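Local atomic coordinates of pantothenate kinase (Coxiella burnetii, PDB entry 3TQC), a protein that catalyses the ATP-dependent phosphorylation of (R)-pantothenate to 4'-phosphopantothenate, the first step of coenzyme A biosynthesis. Residues Phe133-Ala138 and Ser154-Ser159; Gln22-Phe27 and Thr56-Pro61. One frame throughout, in Å; residues are numbered along the deposited sequence.

Contact 1 (Phe133-Ala138 and Ser154-Ser159); sequences FLYSNA and SYDMPS
A single antiparallel beta bridge, with L134 and Y155 as its non-hydrogen-bonded pair, joins two loops that each run on into a helix. Two backbone bonds flank the pair: D156 N donates to F133 O at 2.6 Å, and Y135 N donates to S154 O at 2.8 Å, almost straight at 178°. Between them the CA atoms of L134 and Y155 come within 4.2 Å of each other. The branched end of L134 suits this place, because its methyl CD2 sits over one face of the Y155 ring, 3.6 Å from the centroid, in a CH-pi contact. That methyl also touches S154 OG, a buried hydroxyl whose polar partners are F151 O and G150 N. The Y135 ring lies against the backbone of 155-156, with D156 N over the centre of one face and Y155 C nearer its rim. F133 turns a ring edge to S159, its CD1 lying 3.5 Å from OG in the ring plane. D156 is the N-cap of helix 157-168: chi1 of -173° sets CG anti to the backbone N, and OD1 accepts from S159 N at 3.1 Å, the donor lying above the carboxylate plane. Y155 also packs on T130 and L205, near the P-loop. The bridge joins the loop that follows strand 125-129 to the N-cap of helix 157-168, within the P-loop kinase fold of the phosphoribulokinase/uridine kinase family.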
ATOM      1  N   PHE B 133       6.401   4.407 -19.783  1.00 24.51           N
ATOM      2  CA  PHE B 133       5.534   3.254 -19.939  1.00 25.05           C
ATOM      3  C   PHE B 133       4.210   3.606 -20.615  1.00 25.99           C
ATOM      4  O   PHE B 133       3.303   2.789 -20.659  1.00 27.01           O
ATOM      5  CB  PHE B 133       5.324   2.589 -18.582  1.00 24.03           C
ATOM      6  CG  PHE B 133       6.608   2.120 -17.956  1.00 23.18           C
ATOM      7  CD1 PHE B 133       7.065   0.818 -18.162  1.00 22.57           C
ATOM      8  CD2 PHE B 133       7.389   2.996 -17.198  1.00 21.95           C
ATOM      9  CE1 PHE B 133       8.256   0.380 -17.588  1.00 21.70           C
ATOM     10  CE2 PHE B 133       8.595   2.565 -16.631  1.00 21.08           C
ATOM     11  CZ  PHE B 133       9.022   1.247 -16.835  1.00 20.71           C
ATOM     12  N   LEU B 134       4.111   4.816 -21.166  1.00 26.16           N
ATOM     13  CA  LEU B 134       3.008   5.155 -22.046  1.00 27.09           C
ATOM     14  C   LEU B 134       3.106   4.296 -23.287  1.00 28.59           C
ATOM     15  O   LEU B 134       4.209   3.962 -23.720  1.00 28.87           O
ATOM     16  CB  LEU B 134       3.065   6.627 -22.457  1.00 27.10           C
ATOM     17  CG  LEU B 134       2.685   7.629 -21.369  1.00 26.00           C
ATOM     18  CD1 LEU B 134       3.072   9.054 -21.790  1.00 25.47           C
ATOM     19  CD2 LEU B 134       1.185   7.523 -21.058  1.00 24.31           C
ATOM     20  N   TYR B 135       1.956   3.937 -23.857  1.00 29.49           N
ATOM     21  CA  TYR B 135       1.920   3.326 -25.179  1.00 31.21           C
ATOM     22  C   TYR B 135       2.371   4.373 -26.196  1.00 31.75           C
ATOM     23  O   TYR B 135       2.145   5.567 -26.009  1.00 31.41           O
ATOM     24  CB  TYR B 135       0.509   2.828 -25.538  1.00 32.57           C
ATOM     25  CG  TYR B 135       0.000   1.633 -24.732  1.00 33.78           C
ATOM     26  CD1 TYR B 135       0.673   0.412 -24.746  1.00 34.67           C
ATOM     27  CD2 TYR B 135      -1.177   1.720 -23.989  1.00 34.94           C
ATOM     28  CE1 TYR B 135       0.202  -0.681 -24.018  1.00 35.12           C
ATOM     29  CE2 TYR B 135      -1.657   0.632 -23.260  1.00 35.41           C
ATOM     30  CZ  TYR B 135      -0.968  -0.565 -23.281  1.00 35.43           C
ATOM     31  OH  TYR B 135      -1.460  -1.640 -22.568  1.00 35.54           O
ATOM     32  N   SER B 136       3.007   3.928 -27.270  1.00 32.74           N
ATOM     33  CA  SER B 136       3.408   4.827 -28.338  1.00 34.26           C
ATOM     34  C   SER B 136       2.192   5.509 -28.944  1.00 35.60           C
ATOM     35  O   SER B 136       1.060   5.030 -28.806  1.00 35.64           O
ATOM     36  CB  SER B 136       4.106   4.044 -29.438  1.00 35.79           C
ATOM     37  OG  SER B 136       3.214   3.084 -29.959  1.00 37.07           O
ATOM     38  N   ASN B 137       2.429   6.619 -29.634  1.00 36.78           N
ATOM     39  CA  ASN B 137       1.346   7.336 -30.313  1.00 38.34           C
ATOM     40  C   ASN B 137       0.607   6.429 -31.295  1.00 40.29           C
ATOM     41  O   ASN B 137      -0.619   6.442 -31.348  1.00 40.97           O
ATOM     42  CB  ASN B 137       1.866   8.587 -31.028  1.00 39.26           C
ATOM     43  CG  ASN B 137       2.216   9.718 -30.068  1.00 37.57           C
ATOM     44  OD1 ASN B 137       1.882   9.679 -28.886  1.00 37.32           O
ATOM     45  ND2 ASN B 137       2.891  10.738 -30.583  1.00 38.46           N
ATOM     46  N   ALA B 138       1.350   5.621 -32.041  1.00 41.69           N
ATOM     47  CA  ALA B 138       0.744   4.714 -33.012  1.00 44.08           C
ATOM     48  C   ALA B 138      -0.243   3.743 -32.343  1.00 44.03           C
ATOM     49  O   ALA B 138      -1.336   3.523 -32.860  1.00 45.35           O
ATOM     50  CB  ALA B 138       1.824   3.952 -33.764  1.00 45.09           C
ATOM     51  N   SER B 154      -3.753   4.527 -21.142  1.00 27.49           N
ATOM     52  CA  SER B 154      -2.694   4.943 -22.043  1.00 27.59           C
ATOM     53  C   SER B 154      -1.338   4.333 -21.677  1.00 26.79           C
ATOM     54  O   SER B 154      -0.413   4.413 -22.478  1.00 26.90           O
ATOM     55  CB  SER B 154      -2.578   6.471 -22.061  1.00 27.24           C
ATOM     56  OG  SER B 154      -2.145   6.980 -20.817  1.00 25.00           O
ATOM     57  N   TYR B 155      -1.237   3.724 -20.492  1.00 25.83           N
ATOM     58  CA  TYR B 155       0.012   3.109 -20.022  1.00 25.88           C
ATOM     59  C   TYR B 155       0.061   1.608 -20.235  1.00 26.70           C
ATOM     60  O   TYR B 155      -0.941   0.916 -20.079  1.00 27.13           O
ATOM     61  CB  TYR B 155       0.220   3.336 -18.514  1.00 24.28           C
ATOM     62  CG  TYR B 155       0.391   4.774 -18.136  1.00 23.88           C
ATOM     63  CD1 TYR B 155       1.654   5.366 -18.093  1.00 23.58           C
ATOM     64  CD2 TYR B 155      -0.706   5.552 -17.851  1.00 24.21           C
ATOM     65  CE1 TYR B 155       1.803   6.696 -17.747  1.00 22.49           C
ATOM     66  CE2 TYR B 155      -0.571   6.865 -17.511  1.00 24.84           C
ATOM     67  CZ  TYR B 155       0.671   7.437 -17.455  1.00 23.40           C
ATOM     68  OH  TYR B 155       0.746   8.754 -17.112  1.00 23.74           O
ATOM     69  N   ASP B 156       1.261   1.128 -20.537  1.00 26.76           N
ATOM     70  CA  ASP B 156       1.559  -0.283 -20.550  1.00 27.59           C
ATOM     71  C   ASP B 156       1.791  -0.740 -19.099  1.00 26.45           C
ATOM     72  O   ASP B 156       2.922  -0.791 -18.617  1.00 25.17           O
ATOM     73  CB  ASP B 156       2.801  -0.518 -21.416  1.00 28.36           C
ATOM     74  CG  ASP B 156       3.096  -1.982 -21.636  1.00 29.90           C
ATOM     75  OD1 ASP B 156       2.581  -2.809 -20.862  1.00 29.72           O
ATOM     76  OD2 ASP B 156       3.848  -2.300 -22.584  1.00 32.61           O
ATOM     77  N   MET B 157       0.717  -1.081 -18.401  1.00 26.74           N
ATOM     78  CA  MET B 157       0.832  -1.417 -16.982  1.00 26.26           C
ATOM     79  C   MET B 157       1.599  -2.709 -16.745  1.00 25.66           C
ATOM     80  O   MET B 157       2.393  -2.776 -15.830  1.00 25.24           O
ATOM     81  CB  MET B 157      -0.546  -1.480 -16.314  1.00 27.25           C
ATOM     82  CG  MET B 157      -0.523  -1.414 -14.774  1.00 28.31           C
ATOM     83  SD  MET B 157       0.258   0.064 -14.081  1.00 32.53           S
ATOM     84  CE  MET B 157      -0.189   1.239 -15.362  1.00 22.47           C
ATOM     85  N   PRO B 158       1.369  -3.741 -17.559  1.00 26.71           N
ATOM     86  CA  PRO B 158       2.159  -4.941 -17.297  1.00 26.87           C
ATOM     87  C   PRO B 158       3.665  -4.666 -17.388  1.00 26.34           C
ATOM     88  O   PRO B 158       4.444  -5.243 -16.640  1.00 25.44           O
ATOM     89  CB  PRO B 158       1.707  -5.922 -18.396  1.00 28.32           C
ATOM     90  CG  PRO B 158       0.372  -5.417 -18.854  1.00 29.36           C
ATOM     91  CD  PRO B 158       0.352  -3.945 -18.614  1.00 28.28           C
ATOM     92  N   SER B 159       4.059  -3.776 -18.291  1.00 26.66           N
ATOM     93  CA  SER B 159       5.463  -3.426 -18.440  1.00 26.65           C
ATOM     94  C   SER B 159       5.995  -2.643 -17.223  1.00 25.11           C
ATOM     95  O   SER B 159       7.115  -2.884 -16.747  1.00 25.04           O
ATOM     96  CB  SER B 159       5.680  -2.641 -19.729  1.00 27.31           C
ATOM     97  OG  SER B 159       7.022  -2.255 -19.823  1.00 28.65           O
TER

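Contact 2 (Gln22-Phe27 and Thr56-Pro61); sequences QQWGNF and TEIYLP
W24 lays the pyrrole edge of its indole against the helical turn of E57 and I58. Its CG is anti to the backbone N (chi1 -171°), and the ring crosses the I58 side chain at about a right angle, CD1 meeting the I58 methyl CD1 at 3.6 Å. Tryptophan suits the place because it joins a broad apolar surface to one N-H: NE1 donates to I58 O over 3.3 Å, with an N-H...O angle of 159°, and meets a lone pair in the carbonyl plane. E57 O lies beside the same edge, 3.4 Å from W24 CD1. The helix is kinked at P61, whose nitrogen has no hydrogen to give back to the preceding turn. The proline ring is at the same time a compact apolar surface. Its CB stands over the centre of the F27 ring, 3.9 Å from the centroid, in a CH-pi contact, while CG lies 3.7 Å from W24 NE1. F19 meets the indole edge-to-face, and the second subunit adds L84 against W24 and F83 against P61. This packing joins the short helix 21-25 and the turn that follows it to the long helix 52-84 at its proline kink, where the two subunits meet.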
ATOM      1  N   GLN B  22       6.839  27.607   8.537  1.00 35.03           N
ATOM      2  CA  GLN B  22       7.588  27.842   9.784  1.00 37.10           C
ATOM      3  C   GLN B  22       7.874  26.510  10.467  1.00 36.19           C
ATOM      4  O   GLN B  22       9.002  26.235  10.893  1.00 36.84           O
ATOM      5  CB  GLN B  22       6.817  28.774  10.738  1.00 38.86           C
ATOM      6  CG  GLN B  22       7.641  29.365  11.893  1.00 42.63           C
ATOM      7  CD  GLN B  22       7.842  28.411  13.091  1.00 46.52           C
ATOM      8  OE1 GLN B  22       6.949  27.625  13.458  1.00 48.26           O
ATOM      9  NE2 GLN B  22       9.018  28.493  13.714  1.00 47.16           N
ATOM     10  N   GLN B  23       6.850  25.678  10.566  1.00 35.42           N
ATOM     11  CA  GLN B  23       6.980  24.424  11.292  1.00 34.90           C
ATOM     12  C   GLN B  23       7.978  23.515  10.593  1.00 34.26           C
ATOM     13  O   GLN B  23       8.813  22.902  11.237  1.00 33.92           O
ATOM     14  CB  GLN B  23       5.618  23.753  11.441  1.00 34.06           C
ATOM     15  CG  GLN B  23       4.834  24.255  12.635  1.00 34.41           C
ATOM     16  CD  GLN B  23       3.336  24.099  12.469  1.00 33.34           C
ATOM     17  OE1 GLN B  23       2.850  23.707  11.406  1.00 30.10           O
ATOM     18  NE2 GLN B  23       2.590  24.429  13.522  1.00 32.90           N
ATOM     19  N   TRP B  24       7.907  23.459   9.268  1.00 34.21           N
ATOM     20  CA  TRP B  24       8.856  22.664   8.495  1.00 34.01           C
ATOM     21  C   TRP B  24      10.303  23.124   8.711  1.00 35.87           C
ATOM     22  O   TRP B  24      11.215  22.291   8.740  1.00 35.52           O
ATOM     23  CB  TRP B  24       8.507  22.704   7.004  1.00 33.02           C
ATOM     24  CG  TRP B  24       9.314  21.747   6.213  1.00 31.54           C
ATOM     25  CD1 TRP B  24      10.359  22.040   5.392  1.00 30.64           C
ATOM     26  CD2 TRP B  24       9.176  20.321   6.200  1.00 29.78           C
ATOM     27  NE1 TRP B  24      10.862  20.886   4.849  1.00 30.86           N
ATOM     28  CE2 TRP B  24      10.165  19.816   5.345  1.00 28.97           C
ATOM     29  CE3 TRP B  24       8.324  19.426   6.846  1.00 29.42           C
ATOM     30  CZ2 TRP B  24      10.318  18.462   5.106  1.00 28.63           C
ATOM     31  CZ3 TRP B  24       8.466  18.083   6.600  1.00 28.55           C
ATOM     32  CH2 TRP B  24       9.454  17.609   5.737  1.00 28.22           C
ATOM     33  N   GLY B  25      10.496  24.438   8.848  1.00 38.24           N
ATOM     34  CA  GLY B  25      11.811  25.028   9.143  1.00 40.58           C
ATOM     35  C   GLY B  25      12.293  24.879  10.578  1.00 42.57           C
ATOM     36  O   GLY B  25      13.458  25.144  10.868  1.00 43.82           O
ATOM     37  N   ASN B  26      11.399  24.446  11.471  1.00 43.53           N
ATOM     38  CA  ASN B  26      11.737  24.137  12.864  1.00 45.41           C
ATOM     39  C   ASN B  26      12.386  22.740  13.067  1.00 44.97           C
ATOM     40  O   ASN B  26      12.594  22.311  14.210  1.00 45.59           O
ATOM     41  CB  ASN B  26      10.461  24.262  13.711  1.00 46.13           C
ATOM     42  CG  ASN B  26      10.732  24.283  15.194  1.00 48.81           C
ATOM     43  OD1 ASN B  26      11.122  25.307  15.758  1.00 52.71           O
ATOM     44  ND2 ASN B  26      10.496  23.149  15.847  1.00 50.13           N
ATOM     45  N   PHE B  27      12.697  22.039  11.969  1.00 43.83           N
ATOM     46  CA  PHE B  27      13.397  20.741  12.021  1.00 43.45           C
ATOM     47  C   PHE B  27      14.686  20.758  12.857  1.00 44.73           C
ATOM     48  O   PHE B  27      15.429  21.745  12.870  1.00 46.11           O
ATOM     49  CB  PHE B  27      13.700  20.223  10.604  1.00 42.31           C
ATOM     50  CG  PHE B  27      14.693  21.073   9.822  1.00 43.88           C
ATOM     51  CD1 PHE B  27      16.032  20.685   9.714  1.00 44.50           C
ATOM     52  CD2 PHE B  27      14.290  22.245   9.176  1.00 44.63           C
ATOM     53  CE1 PHE B  27      16.945  21.452   8.986  1.00 45.47           C
ATOM     54  CE2 PHE B  27      15.196  23.019   8.448  1.00 45.53           C
ATOM     55  CZ  PHE B  27      16.529  22.622   8.356  1.00 45.84           C
ATOM     56  N   THR B  56      17.043  24.910  -0.040  1.00 26.51           N
ATOM     57  CA  THR B  56      17.647  24.856   1.268  1.00 27.75           C
ATOM     58  C   THR B  56      16.596  24.611   2.357  1.00 27.46           C
ATOM     59  O   THR B  56      16.813  23.804   3.248  1.00 27.38           O
ATOM     60  CB  THR B  56      18.438  26.132   1.607  1.00 29.66           C
ATOM     61  OG1 THR B  56      19.437  26.361   0.607  1.00 31.03           O
ATOM     62  CG2 THR B  56      19.117  25.984   2.958  1.00 30.52           C
ATOM     63  N   GLU B  57      15.464  25.304   2.264  1.00 27.57           N
ATOM     64  CA  GLU B  57      14.492  25.336   3.346  1.00 27.31           C
ATOM     65  C   GLU B  57      13.543  24.145   3.287  1.00 25.57           C
ATOM     66  O   GLU B  57      13.155  23.643   4.325  1.00 25.70           O
ATOM     67  CB  GLU B  57      13.701  26.654   3.344  1.00 28.09           C
ATOM     68  CG  GLU B  57      14.482  27.881   3.837  1.00 30.52           C
ATOM     69  CD  GLU B  57      13.661  29.183   3.753  1.00 33.02           C
ATOM     70  OE1 GLU B  57      12.449  29.110   3.432  1.00 34.94           O
ATOM     71  OE2 GLU B  57      14.218  30.272   4.001  1.00 31.41           O
ATOM     72  N   ILE B  58      13.198  23.676   2.096  1.00 24.24           N
ATOM     73  CA  ILE B  58      12.233  22.585   1.961  1.00 23.03           C
ATOM     74  C   ILE B  58      12.878  21.269   1.544  1.00 22.28           C
ATOM     75  O   ILE B  58      12.796  20.282   2.266  1.00 22.34           O
ATOM     76  CB  ILE B  58      11.128  22.933   0.954  1.00 22.72           C
ATOM     77  CG1 ILE B  58      10.416  24.234   1.347  1.00 24.04           C
ATOM     78  CG2 ILE B  58      10.110  21.813   0.885  1.00 21.58           C
ATOM     79  CD1 ILE B  58       9.564  24.097   2.590  1.00 23.73           C
ATOM     80  N   TYR B  59      13.536  21.250   0.389  1.00 22.62           N
ATOM     81  CA  TYR B  59      13.987  19.981  -0.205  1.00 21.90           C
ATOM     82  C   TYR B  59      15.161  19.322   0.492  1.00 21.58           C
ATOM     83  O   TYR B  59      15.224  18.095   0.578  1.00 20.65           O
ATOM     84  CB  TYR B  59      14.229  20.159  -1.709  1.00 22.06           C
ATOM     85  CG  TYR B  59      12.920  20.515  -2.360  1.00 22.07           C
ATOM     86  CD1 TYR B  59      11.954  19.549  -2.545  1.00 19.85           C
ATOM     87  CD2 TYR B  59      12.613  21.830  -2.700  1.00 22.81           C
ATOM     88  CE1 TYR B  59      10.733  19.858  -3.092  1.00 21.69           C
ATOM     89  CE2 TYR B  59      11.393  22.146  -3.252  1.00 23.94           C
ATOM     90  CZ  TYR B  59      10.455  21.148  -3.443  1.00 22.65           C
ATOM     91  OH  TYR B  59       9.234  21.438  -3.988  1.00 24.77           O
ATOM     92  N   LEU B  60      16.074  20.126   1.021  1.00 22.87           N
ATOM     93  CA  LEU B  60      17.168  19.580   1.796  1.00 23.05           C
ATOM     94  C   LEU B  60      16.648  18.859   3.049  1.00 22.90           C
ATOM     95  O   LEU B  60      16.933  17.688   3.233  1.00 21.77           O
ATOM     96  CB  LEU B  60      18.196  20.649   2.135  1.00 24.53           C
ATOM     97  CG  LEU B  60      19.389  20.161   2.965  1.00 25.39           C
ATOM     98  CD1 LEU B  60      19.976  18.886   2.366  1.00 23.48           C
ATOM     99  CD2 LEU B  60      20.446  21.252   3.065  1.00 25.64           C
ATOM    100  N   PRO B  61      15.863  19.543   3.898  1.00 23.69           N
ATOM    101  CA  PRO B  61      15.338  18.791   5.051  1.00 23.61           C
ATOM    102  C   PRO B  61      14.378  17.657   4.658  1.00 22.33           C
ATOM    103  O   PRO B  61      14.318  16.637   5.351  1.00 21.56           O
ATOM    104  CB  PRO B  61      14.620  19.854   5.896  1.00 24.50           C
ATOM    105  CG  PRO B  61      14.544  21.081   5.047  1.00 25.66           C
ATOM    106  CD  PRO B  61      15.623  20.989   4.013  1.00 24.99           C
TER

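In the fold
From the N terminus, strand 16-20 leads into helix 21-25, and contact 2 closes the first loop, bringing that helix to the early part of helix 52-84. The loop includes helices 37-42 and 47-50, with I49 and V50 of the ADP pocket. The chain then passes through strand 93-99, the P-loop, helix 105-116 and strand 125-129, which like 16-20 is outermost in the main sheet within this chain. Contact 1 closes a shorter loop around helix 137-142 and ties the segment after strand 125-129 to the start of helix 157-168. The two loops are in series, neither nested nor crossed. The centres of contacts 1 and 2 lie about 37 Å apart, on opposite sides of the chain's centre.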